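Arginine kinase (Anthopleura japonica, PDB 4RF7) catalyses the reversible transfer of a phosphate group from ATP to L-arginine, giving phosphoarginine and ADP, in a chain built from two approximate kinase repeats. Local coordinates at residues T130-A135 with S244-V249; V426-E431 with P439-I444; V74-E79 with P87-I92. All coordinates share one frame; numbering follows the deposited sequence.

From the N terminus, contact 3 comes first: 74-79 and 87-92 close a short, mostly helical loop in the small helical region of the first repeat. Contact 1 follows in the same repeat, bridging 108 residues to bring strand 127-136 against the start of helix 246-264 in the large sheet-bearing region. Contact 2 repeats the short closure of contact 3 in the second repeat, where 426-431 meets 439-444. The three lie in series, so none nests in or crosses another. Contacts 2 and 3, built from nearly the same sequence, stand on opposite sides of the chain's centre, with their centres about 64 Å apart; contact 1 lies about 29 Å from contact 3, centre to centre.

Contact 1: residues T130-A135 with S244-V249; sequences TRIRVA and SDIGSV. With ARG (arginine), chain H.
The hydroxyl of S244 is gripped by two groups, D119 OD1 and the backbone N of D121, which hold the residue on its far side while its backbone faces T130. There T130 OG1 lies 3.6 Å from S244 CA and is hydrogen-bonded to G243 O. With chi1 at -61°, the other branch of T130, CG2, lies anti to the backbone N and meets I246 CG1 at 3.7 Å, the two side chains crossing at about a right angle. I132, two residues on and on the same face of the strand, sets CD1 3.8 Å from both I246 CG1 and V249 CG1. Strand 127-136 lies inside the antiparallel sheet of the phosphagen kinase catalytic domain, and helix 246-264, which follows the adjoining strand 235-242, packs against this face. D245 N-caps the helix through a weak bond from S248 N to OD1 (3.4 Å). On the other face of the sheet the extended chain of R131 runs beside a bound arginine, with R131 CD 3.7 Å from the ligand NE. R131 and R133 belong to the predicted ATP site, as does S129, whose OG is hydrogen-bonded to this arginine.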
# COMPACT_ATOMS: atom_id res chain seq x y z
N THR A 130 6.63 -0.51 -5.75
CA THR A 130 7.64 -0.18 -6.75
C THR A 130 8.07 1.28 -6.57
O THR A 130 7.25 2.14 -6.24
CB THR A 130 7.08 -0.38 -8.17
OG1 THR A 130 6.71 -1.76 -8.36
CG2 THR A 130 8.11 -0.00 -9.22
N ARG A 131 9.35 1.56 -6.78
CA ARG A 131 9.88 2.90 -6.55
C ARG A 131 11.05 3.20 -7.49
O ARG A 131 11.95 2.37 -7.66
CB ARG A 131 10.34 3.03 -5.09
CG ARG A 131 10.92 4.38 -4.71
CD ARG A 131 11.51 4.31 -3.30
NE ARG A 131 11.90 5.62 -2.79
CZ ARG A 131 13.12 6.14 -2.89
NH1 ARG A 131 13.37 7.34 -2.39
NH2 ARG A 131 14.09 5.46 -3.49
N ILE A 132 11.02 4.38 -8.10
CA ILE A 132 12.14 4.83 -8.92
C ILE A 132 12.53 6.26 -8.56
O ILE A 132 11.71 7.18 -8.62
CB ILE A 132 11.84 4.76 -10.43
CG1 ILE A 132 11.39 3.35 -10.84
CG2 ILE A 132 13.07 5.16 -11.23
CD1 ILE A 132 10.95 3.24 -12.29
N ARG A 133 13.80 6.43 -8.20
CA ARG A 133 14.33 7.73 -7.82
C ARG A 133 15.46 8.13 -8.77
O ARG A 133 16.24 7.27 -9.18
CB ARG A 133 14.88 7.66 -6.39
CG ARG A 133 15.69 8.87 -5.95
CD ARG A 133 16.96 8.42 -5.25
NE ARG A 133 18.13 8.47 -6.12
CZ ARG A 133 19.32 7.98 -5.81
NH1 ARG A 133 20.33 8.08 -6.68
NH2 ARG A 133 19.52 7.39 -4.64
N VAL A 134 15.53 9.41 -9.12
CA VAL A 134 16.70 9.95 -9.81
C VAL A 134 17.19 11.23 -9.14
O VAL A 134 16.39 11.99 -8.58
CB VAL A 134 16.44 10.22 -11.32
CG1 VAL A 134 16.25 8.92 -12.09
CG2 VAL A 134 15.24 11.14 -11.51
N ALA A 135 18.50 11.47 -9.19
CA ALA A 135 19.09 12.71 -8.72
C ALA A 135 19.51 13.54 -9.93
O ALA A 135 20.09 13.00 -10.88
CB ALA A 135 20.28 12.43 -7.82
N SER A 244 2.90 -3.42 -8.66
CA SER A 244 4.02 -3.90 -9.46
C SER A 244 4.28 -3.14 -10.77
O SER A 244 5.22 -3.47 -11.48
CB SER A 244 3.79 -5.37 -9.80
OG SER A 244 2.62 -5.53 -10.58
N ASP A 245 3.45 -2.16 -11.09
CA ASP A 245 3.51 -1.53 -12.41
C ASP A 245 4.71 -0.60 -12.59
O ASP A 245 4.55 0.63 -12.60
CB ASP A 245 2.21 -0.77 -12.68
CG ASP A 245 1.94 -0.61 -14.16
OD1 ASP A 245 2.84 -0.89 -14.98
OD2 ASP A 245 0.82 -0.19 -14.51
N ILE A 246 5.90 -1.17 -12.76
CA ILE A 246 7.11 -0.36 -12.89
C ILE A 246 7.14 0.46 -14.19
O ILE A 246 7.71 1.56 -14.23
CB ILE A 246 8.40 -1.22 -12.75
CG1 ILE A 246 9.64 -0.32 -12.62
CG2 ILE A 246 8.56 -2.18 -13.92
CD1 ILE A 246 10.94 -1.07 -12.38
N GLY A 247 6.51 -0.06 -15.24
CA GLY A 247 6.43 0.64 -16.51
C GLY A 247 5.68 1.96 -16.39
O GLY A 247 6.10 2.98 -16.94
N SER A 248 4.58 1.92 -15.65
CA SER A 248 3.79 3.12 -15.38
C SER A 248 4.54 4.09 -14.46
O SER A 248 4.51 5.30 -14.68
CB SER A 248 2.45 2.73 -14.76
OG SER A 248 1.69 3.87 -14.42
N VAL A 249 5.19 3.55 -13.43
CA VAL A 249 5.99 4.36 -12.51
C VAL A 249 7.07 5.14 -13.25
O VAL A 249 7.25 6.34 -13.04
CB VAL A 249 6.64 3.48 -11.42
CG1 VAL A 249 7.67 4.28 -10.63
CG2 VAL A 249 5.58 2.91 -10.49
N ARG H . 13.46 5.38 1.31
CA ARG H . 13.01 4.00 1.38
C ARG H . 14.12 3.04 0.95
O ARG H . 14.95 2.62 1.76
CB ARG H . 11.77 3.79 0.50
CG ARG H . 11.11 2.43 0.66
CD ARG H . 10.04 2.21 -0.39
NE ARG H . 10.48 1.32 -1.46
CZ ARG H . 9.68 0.50 -2.13
NH1 ARG H . 8.39 0.46 -1.83
NH2 ARG H . 10.16 -0.29 -3.08
OXT ARG H . 14.23 2.68 -0.22

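Contact 2: residues V426-E431 with P439-I444; sequences VYAGDE and PLFDKI
V426 meets three side chains of helix 438-448, dividing them between its two methyls. CG1, placed anti to the backbone N (chi1 177°), leans on the far end of the phenyl ring and lies 3.5 Å from F441 CZ. CG2 turns to the aliphatic residues one helical turn apart: it is 3.5 Å from I444 CD1, closer than usual van der Waals contact, and meets L440 CD2 tip to tip at 4.1 Å. The end of the F441 ring also reaches the backbone beyond V426. Y427 O sits at the ring edge, near its plane, 3.5 Å from F441 CZ, while A428 CB lies 3.9 Å from the same carbon, so three successive residues of the loop gather at one end of the phenyl group.

Further out, Y434 meets the F441 ring with the planes at about 60°, and C412 touches it as well. The loop is held by its backbone, with Y427 paired to C412, A428 to G629 and G429 to L495. D430 adds a bond from OD2 to T403 OG1, and its OD1 accepts a weak bond from C433 N, at the start of helix 433-436. Along helix 438-448, K443 NZ folds back onto a lone pair of P439 O at 3.1 Å, in the carbonyl plane.

The contact thus packs a loop of the second repeat's small helical domain onto helix 438-448, the second helix after it. L440 also reaches helix 409-418 through L409 and I413, and V426 touches L386 of helix 385-389. Y427 points away from the contact, its ring lying against F553, L554 and A557 of helix 552-557, in the catalytic region of the same repeat.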
# COMPACT_ATOMS: atom_id res chain seq x y z
N VAL A 426 -12.97 -21.79 3.31
CA VAL A 426 -13.04 -21.58 1.87
C VAL A 426 -13.59 -20.20 1.54
O VAL A 426 -14.62 -19.78 2.07
CB VAL A 426 -13.89 -22.68 1.18
CG1 VAL A 426 -14.01 -22.39 -0.31
CG2 VAL A 426 -13.26 -24.04 1.39
N TYR A 427 -12.89 -19.49 0.66
CA TYR A 427 -13.31 -18.17 0.21
C TYR A 427 -13.40 -18.13 -1.31
O TYR A 427 -12.66 -18.83 -1.99
CB TYR A 427 -12.32 -17.11 0.68
CG TYR A 427 -12.31 -16.88 2.17
CD1 TYR A 427 -11.59 -17.72 3.02
CD2 TYR A 427 -13.01 -15.82 2.73
CE1 TYR A 427 -11.58 -17.51 4.38
CE2 TYR A 427 -13.00 -15.61 4.10
CZ TYR A 427 -12.28 -16.45 4.92
OH TYR A 427 -12.28 -16.23 6.27
N ALA A 428 -14.30 -17.31 -1.84
CA ALA A 428 -14.41 -17.16 -3.29
C ALA A 428 -13.64 -15.92 -3.74
O ALA A 428 -13.80 -14.85 -3.17
CB ALA A 428 -15.86 -17.07 -3.71
N GLY A 429 -12.80 -16.08 -4.77
CA GLY A 429 -12.01 -14.98 -5.30
C GLY A 429 -12.81 -14.12 -6.26
O GLY A 429 -12.56 -12.92 -6.41
N ASP A 430 -13.77 -14.75 -6.94
CA ASP A 430 -14.71 -14.04 -7.81
C ASP A 430 -16.02 -14.80 -7.94
O ASP A 430 -16.16 -15.88 -7.37
CB ASP A 430 -14.10 -13.75 -9.19
CG ASP A 430 -13.65 -15.01 -9.91
OD1 ASP A 430 -14.17 -16.11 -9.64
OD2 ASP A 430 -12.76 -14.90 -10.78
N GLU A 431 -16.96 -14.25 -8.69
CA GLU A 431 -18.26 -14.89 -8.92
C GLU A 431 -18.11 -16.27 -9.55
O GLU A 431 -18.80 -17.22 -9.16
CB GLU A 431 -19.15 -14.01 -9.79
CG GLU A 431 -20.36 -14.73 -10.39
CD GLU A 431 -21.41 -13.76 -10.91
OE1 GLU A 431 -22.44 -14.22 -11.45
OE2 GLU A 431 -21.20 -12.53 -10.79
N PRO A 439 -18.67 -28.06 -7.20
CA PRO A 439 -18.67 -29.30 -6.42
C PRO A 439 -18.19 -29.12 -4.98
O PRO A 439 -18.58 -29.90 -4.11
CB PRO A 439 -17.70 -30.20 -7.19
CG PRO A 439 -17.82 -29.74 -8.60
CD PRO A 439 -18.01 -28.24 -8.51
N LEU A 440 -17.36 -28.11 -4.73
CA LEU A 440 -16.97 -27.77 -3.36
C LEU A 440 -17.93 -26.76 -2.73
O LEU A 440 -18.45 -26.97 -1.64
CB LEU A 440 -15.53 -27.24 -3.31
CG LEU A 440 -15.03 -26.90 -1.90
CD1 LEU A 440 -15.20 -28.11 -0.99
CD2 LEU A 440 -13.57 -26.45 -1.91
N PHE A 441 -18.16 -25.65 -3.44
CA PHE A 441 -18.91 -24.53 -2.89
C PHE A 441 -20.38 -24.86 -2.60
O PHE A 441 -20.93 -24.42 -1.59
CB PHE A 441 -18.81 -23.31 -3.82
CG PHE A 441 -17.59 -22.46 -3.57
CD1 PHE A 441 -16.43 -22.62 -4.33
CD2 PHE A 441 -17.60 -21.48 -2.59
CE1 PHE A 441 -15.31 -21.83 -4.11
CE2 PHE A 441 -16.48 -20.68 -2.36
CZ PHE A 441 -15.34 -20.86 -3.12
N ASP A 442 -21.01 -25.63 -3.49
CA ASP A 442 -22.41 -26.03 -3.28
C ASP A 442 -22.58 -26.77 -1.96
O ASP A 442 -23.52 -26.51 -1.21
CB ASP A 442 -22.89 -26.92 -4.43
CG ASP A 442 -23.05 -26.16 -5.73
OD1 ASP A 442 -22.69 -24.96 -5.77
OD2 ASP A 442 -23.52 -26.77 -6.71
N LYS A 443 -21.67 -27.70 -1.70
CA LYS A 443 -21.72 -28.51 -0.49
C LYS A 443 -21.49 -27.66 0.76
O LYS A 443 -22.14 -27.85 1.78
CB LYS A 443 -20.69 -29.65 -0.56
CG LYS A 443 -21.01 -30.71 -1.60
CD LYS A 443 -19.92 -31.77 -1.66
CE LYS A 443 -20.28 -32.90 -2.64
NZ LYS A 443 -20.38 -32.41 -4.04
N ILE A 444 -20.57 -26.71 0.65
CA ILE A 444 -20.26 -25.83 1.77
C ILE A 444 -21.40 -24.85 2.05
O ILE A 444 -21.77 -24.63 3.21
CB ILE A 444 -18.93 -25.07 1.55
CG1 ILE A 444 -17.78 -26.07 1.58
CG2 ILE A 444 -18.73 -23.98 2.59
CD1 ILE A 444 -16.43 -25.46 1.44

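Contact 3: residues V74-E79 with P87-I92; sequences VYAGDE and PLFDAI. With ARG (arginine), chain G.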
# COMPACT_ATOMS: atom_id res chain seq x y z
N VAL A 74 33.88 11.90 -0.37
CA VAL A 74 34.07 13.13 -1.14
C VAL A 74 32.75 13.64 -1.73
O VAL A 74 31.85 12.86 -2.03
CB VAL A 74 35.10 12.97 -2.28
CG1 VAL A 74 36.49 12.68 -1.73
CG2 VAL A 74 34.66 11.88 -3.25
N TYR A 75 32.65 14.96 -1.88
CA TYR A 75 31.53 15.57 -2.57
C TYR A 75 32.09 16.58 -3.56
O TYR A 75 33.10 17.23 -3.28
CB TYR A 75 30.59 16.27 -1.58
CG TYR A 75 29.80 15.33 -0.70
CD1 TYR A 75 30.33 14.86 0.50
CD2 TYR A 75 28.52 14.91 -1.06
CE1 TYR A 75 29.61 14.00 1.31
CE2 TYR A 75 27.80 14.05 -0.25
CZ TYR A 75 28.34 13.60 0.93
OH TYR A 75 27.63 12.74 1.75
N ALA A 76 31.45 16.71 -4.72
CA ALA A 76 31.89 17.71 -5.69
C ALA A 76 31.14 19.01 -5.48
O ALA A 76 29.91 19.02 -5.43
CB ALA A 76 31.70 17.20 -7.10
N GLY A 77 31.88 20.12 -5.37
CA GLY A 77 31.27 21.42 -5.21
C GLY A 77 30.68 21.94 -6.51
O GLY A 77 29.76 22.77 -6.50
N ASP A 78 31.21 21.45 -7.63
CA ASP A 78 30.73 21.84 -8.95
C ASP A 78 31.20 20.85 -10.01
O ASP A 78 31.95 19.92 -9.70
CB ASP A 78 31.18 23.27 -9.31
CG ASP A 78 32.68 23.48 -9.13
OD1 ASP A 78 33.44 22.49 -9.12
OD2 ASP A 78 33.10 24.65 -9.01
N GLU A 79 30.76 21.06 -11.24
CA GLU A 79 31.19 20.22 -12.36
C GLU A 79 32.70 20.23 -12.52
O GLU A 79 33.33 19.18 -12.70
CB GLU A 79 30.53 20.71 -13.66
CG GLU A 79 31.14 20.12 -14.93
CD GLU A 79 30.25 20.32 -16.14
OE1 GLU A 79 30.48 19.65 -17.17
OE2 GLU A 79 29.31 21.15 -16.06
N PRO A 87 42.34 13.51 -10.78
CA PRO A 87 43.22 12.45 -10.27
C PRO A 87 42.65 11.76 -9.02
O PRO A 87 42.95 10.59 -8.80
CB PRO A 87 44.50 13.21 -9.92
CG PRO A 87 44.55 14.32 -10.91
CD PRO A 87 43.11 14.72 -11.15
N LEU A 88 41.85 12.47 -8.24
CA LEU A 88 41.18 11.89 -7.08
C LEU A 88 39.81 11.30 -7.43
O LEU A 88 39.50 10.16 -7.07
CB LEU A 88 41.03 12.93 -5.96
CG LEU A 88 40.23 12.49 -4.73
CD1 LEU A 88 40.89 11.30 -4.05
CD2 LEU A 88 40.05 13.64 -3.75
N PHE A 89 38.99 12.07 -8.14
CA PHE A 89 37.62 11.66 -8.47
C PHE A 89 37.55 10.49 -9.45
O PHE A 89 36.71 9.59 -9.28
CB PHE A 89 36.82 12.85 -9.01
CG PHE A 89 36.25 13.73 -7.93
CD1 PHE A 89 35.13 13.32 -7.21
CD2 PHE A 89 36.82 14.96 -7.65
CE1 PHE A 89 34.60 14.13 -6.21
CE2 PHE A 89 36.29 15.78 -6.65
CZ PHE A 89 35.18 15.36 -5.93
N ASP A 90 38.40 10.50 -10.48
CA ASP A 90 38.42 9.41 -11.46
C ASP A 90 38.65 8.07 -10.78
O ASP A 90 37.94 7.10 -11.03
CB ASP A 90 39.52 9.64 -12.51
CG ASP A 90 39.28 10.88 -13.36
OD1 ASP A 90 38.17 11.44 -13.30
OD2 ASP A 90 40.21 11.28 -14.09
N ALA A 91 39.65 8.04 -9.90
CA ALA A 91 39.98 6.82 -9.16
C ALA A 91 38.83 6.36 -8.26
O ALA A 91 38.51 5.17 -8.21
CB ALA A 91 41.24 7.05 -8.34
N ILE A 92 38.21 7.30 -7.55
CA ILE A 92 37.07 7.00 -6.69
C ILE A 92 35.87 6.49 -7.51
O ILE A 92 35.22 5.52 -7.11
CB ILE A 92 36.65 8.23 -5.85
CG1 ILE A 92 37.68 8.49 -4.74
CG2 ILE A 92 35.26 8.04 -5.25
CD1 ILE A 92 37.49 9.80 -4.01
N ARG G . 29.20 10.41 2.30
CA ARG G . 28.75 9.10 2.76
C ARG G . 29.88 8.07 2.77
O ARG G . 30.97 8.30 2.25
CB ARG G . 27.58 8.59 1.91
CG ARG G . 27.83 8.63 0.41
CD ARG G . 26.70 7.96 -0.37
NE ARG G . 25.37 8.38 0.08
CZ ARG G . 24.74 9.47 -0.36
NH1 ARG G . 23.54 9.78 0.11
NH2 ARG G . 25.31 10.25 -1.26
OXT ARG G . 29.71 6.98 3.32
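With chi1 at -64°, V74 turns CG1 anti to its carbonyl carbon and leaves CG2 wedged between the backbone N and C, aimed at helix 86-96. I92 CD1 meets both methyls of V74, 3.6 Å from CG2 and 3.8 Å from CG1; CG2 also touches F89 CE1, and CG1 lies 4.2 Å from L88 CD2. V74 and I92 reach toward each other tip to tip, whereas V74 and F89 slide past each other in opposite directions. F89, whose chi1 of -82° swings the ring toward the loop, presents its edge to Y75 O, which lies in the ring plane 3.9 Å from F89 CZ. A76 CB adds a 4.1 Å contact to the same carbon. The F89 ring also meets Y82 edge-to-face.

Y75 takes the reverse course: its backbone carbonyl faces the helix, but its side chain leaves on the other side of the loop. There its hydroxyl accepts a 2.9 Å hydrogen bond from the amino N of a bound arginine, which is also bonded to the backbone N of G71 and V72 and to E232 OE2. D78, the N-cap of the next helix, caps a backbone N just past E79; its OD1 also bonds S81 OG and its OD2 bonds T51 OG1.

V74 and Y75, with G71, V72 and G73, probably form part of the substrate site, as in related kinases. A loop of the small N-terminal domain, backed by helices and facing the arginine substrate, is characteristic of phosphagen kinases, in which it is known as the guanidino-specificity loop.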